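Local coordinates for thiamine-binding periplasmic protein (Escherichia coli, PDB 2QRY) that binds thiamine, thiamine phosphate and thiamine diphosphate with high affinity in the periplasm and serves the ThiBPQ ABC transporter in thiamine import, at residues V27-Y30 with D31-A35; P272-Q275 with N276-T280. All blocks are in the same frame, centred on the assembly; numbering follows the deposited sequence.

Contact 1: residues V27-Y30 with D31-A35; sequences VYTY and DSFAA. With TPS (thiamin phosphate), chain E.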
# COMPACT_ATOMS: atom_id res chain seq x y z
N VAL A 27 -14.63 -9.99 3.22
CA VAL A 27 -13.29 -9.43 3.30
C VAL A 27 -13.20 -7.94 2.92
O VAL A 27 -13.31 -7.59 1.74
CB VAL A 27 -12.32 -10.21 2.39
CG1 VAL A 27 -10.90 -9.64 2.52
CG2 VAL A 27 -12.34 -11.70 2.75
N TYR A 28 -13.00 -7.08 3.91
CA TYR A 28 -12.85 -5.64 3.67
C TYR A 28 -11.50 -5.37 2.99
O TYR A 28 -10.48 -5.92 3.40
CB TYR A 28 -12.89 -4.85 4.98
CG TYR A 28 -14.25 -4.64 5.59
CD1 TYR A 28 -15.41 -5.16 4.99
CD2 TYR A 28 -14.39 -3.91 6.76
CE1 TYR A 28 -16.66 -4.95 5.56
CE2 TYR A 28 -15.64 -3.69 7.33
CZ TYR A 28 -16.77 -4.21 6.73
OH TYR A 28 -18.00 -3.98 7.30
N THR A 29 -11.50 -4.53 1.97
CA THR A 29 -10.26 -4.19 1.27
C THR A 29 -10.42 -2.87 0.51
O THR A 29 -11.50 -2.28 0.50
CB THR A 29 -9.85 -5.33 0.30
OG1 THR A 29 -8.53 -5.07 -0.20
CG2 THR A 29 -10.83 -5.43 -0.88
N TYR A 30 -9.34 -2.40 -0.12
CA TYR A 30 -9.39 -1.16 -0.88
C TYR A 30 -9.81 -1.40 -2.32
O TYR A 30 -9.80 -2.55 -2.79
CB TYR A 30 -8.03 -0.43 -0.80
CG TYR A 30 -6.81 -1.28 -1.11
CD1 TYR A 30 -6.42 -1.50 -2.43
CD2 TYR A 30 -6.02 -1.80 -0.09
CE1 TYR A 30 -5.24 -2.21 -2.73
CE2 TYR A 30 -4.85 -2.51 -0.36
CZ TYR A 30 -4.46 -2.71 -1.68
OH TYR A 30 -3.29 -3.37 -1.95
N ASP A 31 -10.19 -0.34 -3.04
CA ASP A 31 -10.68 -0.49 -4.41
C ASP A 31 -9.77 -1.06 -5.48
O ASP A 31 -10.24 -1.83 -6.32
CB ASP A 31 -11.30 0.82 -4.94
CG ASP A 31 -10.37 2.01 -4.84
OD1 ASP A 31 -9.16 1.85 -5.09
OD2 ASP A 31 -10.87 3.11 -4.54
N SER A 32 -8.49 -0.71 -5.48
CA SER A 32 -7.61 -1.24 -6.51
C SER A 32 -7.37 -2.75 -6.34
O SER A 32 -6.96 -3.42 -7.28
CB SER A 32 -6.28 -0.48 -6.51
OG SER A 32 -5.58 -0.67 -5.30
N PHE A 33 -7.66 -3.29 -5.16
CA PHE A 33 -7.46 -4.72 -4.95
C PHE A 33 -8.64 -5.50 -5.53
O PHE A 33 -8.44 -6.44 -6.30
CB PHE A 33 -7.33 -5.06 -3.46
CG PHE A 33 -6.90 -6.48 -3.20
CD1 PHE A 33 -5.55 -6.82 -3.17
CD2 PHE A 33 -7.85 -7.47 -3.00
CE1 PHE A 33 -5.15 -8.14 -2.94
CE2 PHE A 33 -7.46 -8.80 -2.77
CZ PHE A 33 -6.11 -9.13 -2.74
N ALA A 34 -9.85 -5.10 -5.17
CA ALA A 34 -11.06 -5.78 -5.65
C ALA A 34 -11.46 -5.38 -7.08
O ALA A 34 -12.40 -5.95 -7.64
CB ALA A 34 -12.21 -5.51 -4.70
N ALA A 35 -10.76 -4.41 -7.65
CA ALA A 35 -11.07 -3.94 -9.00
C ALA A 35 -11.09 -5.08 -10.00
O ALA A 35 -10.36 -6.06 -9.85
CB ALA A 35 -10.06 -2.89 -9.43
CM2 TPS E . -0.18 0.70 -11.70
N3 TPS E . -1.16 -0.24 -5.27
C2 TPS E . -1.82 0.79 -5.78
S1 TPS E . -2.63 1.48 -4.42
C5 TPS E . -2.05 0.36 -3.19
C4 TPS E . -1.26 -0.49 -3.94
CM4 TPS E . -0.52 -1.65 -3.27
C6 TPS E . -2.40 0.44 -1.74
C7 TPS E . -3.40 1.60 -1.76
O7 TPS E . -3.90 1.96 -0.47
N1A TPS E . 0.77 0.53 -9.44
C2A TPS E . -0.23 0.22 -10.27
N3A TPS E . -1.27 -0.50 -9.86
C4A TPS E . -1.36 -0.94 -8.58
N4A TPS E . -2.46 -1.68 -8.18
C5A TPS E . -0.31 -0.64 -7.66
C6A TPS E . 0.77 0.12 -8.16
C7A TPS E . -0.31 -1.10 -6.19
P1 TPS E . -4.94 3.17 -0.71
O1 TPS E . -4.23 4.31 -1.50
O2 TPS E . -5.54 3.70 0.65
O3 TPS E . -6.10 2.65 -1.58
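Where strand 24-29 ends at the thiamin phosphate pocket, Tyr30 takes the N-cap position of the short helix 31-34 and lays its ring against that helix's first residues. With chi1 at 50°, CG lies between the backbone N and the carbonyl carbon, which turns the ring toward Ser32 and Phe33. Phe33 CB then lies over one face, 4.0 Å from the Tyr30 ring centroid in a CH-pi contact, while C6 of the ligand lies over the opposite face, near the rim. Ser32 OG comes to the edge, 3.0 Å from Tyr30 CE1. The thiazole sulfur, TPS S1, is 3.8 Å from Ser32 OG. At the backbone, Tyr30 O accepts from Phe33 N (3.3 Å), which stands 53° out of the carbonyl plane, and weakly from Ala34 N (3.5 Å). Thr29 OG1 rests on Phe33 CB at 3.5 Å but is hydrogen-bonded to Leu83 O. An alanine in place of Tyr30 would probably open a gap beside C6 and leave Glu248 and Asn282 without their hydroxyl partner. The carboxylate of Glu248, bonded to Tyr30 OH, would probably make this side of the pocket favourable to the cationic thiazolium.

Contact 2: residues P272-Q275 with N276-T280; sequences PAFQ and NAIPT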
# COMPACT_ATOMS: atom_id res chain seq x y z
N PRO A 272 0.67 -20.14 -3.21
CA PRO A 272 0.80 -19.87 -4.64
C PRO A 272 -0.48 -19.47 -5.38
O PRO A 272 -0.46 -18.56 -6.20
CB PRO A 272 1.39 -21.17 -5.18
CG PRO A 272 2.24 -21.64 -4.04
CD PRO A 272 1.32 -21.42 -2.86
N ALA A 273 -1.58 -20.14 -5.09
CA ALA A 273 -2.84 -19.82 -5.77
C ALA A 273 -3.18 -18.34 -5.61
O ALA A 273 -3.80 -17.73 -6.49
CB ALA A 273 -3.96 -20.68 -5.21
N PHE A 274 -2.76 -17.77 -4.49
CA PHE A 274 -3.01 -16.36 -4.18
C PHE A 274 -1.88 -15.53 -4.77
O PHE A 274 -2.07 -14.74 -5.70
CB PHE A 274 -3.04 -16.16 -2.66
CG PHE A 274 -3.51 -14.80 -2.23
CD1 PHE A 274 -4.87 -14.56 -2.00
CD2 PHE A 274 -2.61 -13.76 -2.04
CE1 PHE A 274 -5.31 -13.30 -1.60
CE2 PHE A 274 -3.04 -12.50 -1.64
CZ PHE A 274 -4.40 -12.27 -1.41
N GLN A 275 -0.69 -15.73 -4.21
CA GLN A 275 0.53 -15.03 -4.61
C GLN A 275 0.74 -14.91 -6.12
O GLN A 275 1.23 -13.89 -6.60
CB GLN A 275 1.73 -15.73 -3.98
CG GLN A 275 1.73 -15.67 -2.47
CD GLN A 275 1.86 -14.25 -1.96
OE1 GLN A 275 0.93 -13.69 -1.38
NE2 GLN A 275 3.02 -13.66 -2.18
N ASN A 276 0.38 -15.95 -6.85
CA ASN A 276 0.53 -15.97 -8.30
C ASN A 276 -0.28 -14.87 -8.98
O ASN A 276 -0.02 -14.54 -10.15
CB ASN A 276 0.10 -17.33 -8.86
CG ASN A 276 1.26 -18.30 -9.00
OD1 ASN A 276 2.21 -18.03 -9.73
ND2 ASN A 276 1.18 -19.42 -8.30
N ALA A 277 -1.25 -14.30 -8.28
CA ALA A 277 -2.07 -13.25 -8.88
C ALA A 277 -1.64 -11.86 -8.43
O ALA A 277 -2.13 -10.85 -8.95
CB ALA A 277 -3.54 -13.48 -8.55
N ILE A 278 -0.72 -11.80 -7.47
CA ILE A 278 -0.24 -10.52 -6.96
C ILE A 278 0.60 -9.73 -7.97
O ILE A 278 0.34 -8.55 -8.20
CB ILE A 278 0.59 -10.70 -5.66
CG1 ILE A 278 -0.36 -10.90 -4.47
CG2 ILE A 278 1.46 -9.46 -5.42
CD1 ILE A 278 -1.29 -9.72 -4.20
N PRO A 279 1.62 -10.37 -8.58
CA PRO A 279 2.45 -9.65 -9.54
C PRO A 279 1.69 -8.84 -10.58
O PRO A 279 1.91 -7.64 -10.70
CB PRO A 279 3.28 -10.77 -10.17
CG PRO A 279 3.46 -11.71 -9.04
CD PRO A 279 2.06 -11.77 -8.46
N THR A 280 0.79 -9.48 -11.32
CA THR A 280 0.05 -8.77 -12.36
C THR A 280 -1.32 -8.26 -11.91
O THR A 280 -2.03 -7.62 -12.68
CB THR A 280 -0.14 -9.66 -13.61
OG1 THR A 280 -0.95 -10.79 -13.28
CG2 THR A 280 1.22 -10.14 -14.12
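The Phe274 ring and the Asn276 amide are the flat groups that work here: the ring meets Ile278 further along the chain, while the amide reaches back to Pro272. Ile278 CD1 approaches the Phe274 ring obliquely, 4.2 Å from CE2, and Phe268, Met269, Phe123 and Val43 pack around the same aromatic side chain. The ring reaches this apolar setting because CG is anti to the backbone N, which carries it out from the helix. From Asn276, ND2 donates to Pro272 O at 2.8 Å in a bent bond (N-H...O 132°), with that oxygen tilted from the amide plane, and Pro272 CB lies alongside the same nitrogen at 3.6 Å.

Pro272 O is gripped twice, since Asn276 N also donates to it at 2.8 Å, along a straighter path (156°), the two donors arriving from opposite faces of the carbonyl plane. The pairing shows how a short helix can be finished at its C-terminal end: the backbone i to i+4 bond closes the single turn of 272-275, the side-chain bond supplements it, and the chain then swings through a type I beta turn from Gln275 to Ile278 into the loosely formed helix 278-281. Successive i to i+3 hydrogen bonds carry it round. Ala277 N donates to Phe274 O at 2.7 Å, and Ile278 N reaches Gln275 O at 3.0 Å from well above the carbonyl plane, 64° out of it. An i to i+4 bond to Gln275 O is ruled out because Pro279 has no N-H to give. On the buried side, the Ala277 methyl meets Val42 of helix 40-48, and Ile278 leans on Phe123 and Asp124 of strand 121-133.

Although their centres are 15 Å apart and some 240 residues separate them along the chain, the two turns meet directly: Phe33 CZ of contact 1 packs against Phe274 CZ of contact 2 at 3.8 Å. Contact 1 is first-shell, with Tyr30 and Ser32 in the pocket itself and the side chain of Ser32 about 4 Å from that of the thiamine-binding Trp200. Contact 2 stands further back, the Ile278 side chain being about 8 Å from the bound thiamin phosphate. Helix 278-281, begun in contact 2, leads on to the Asn282 that meets Tyr30.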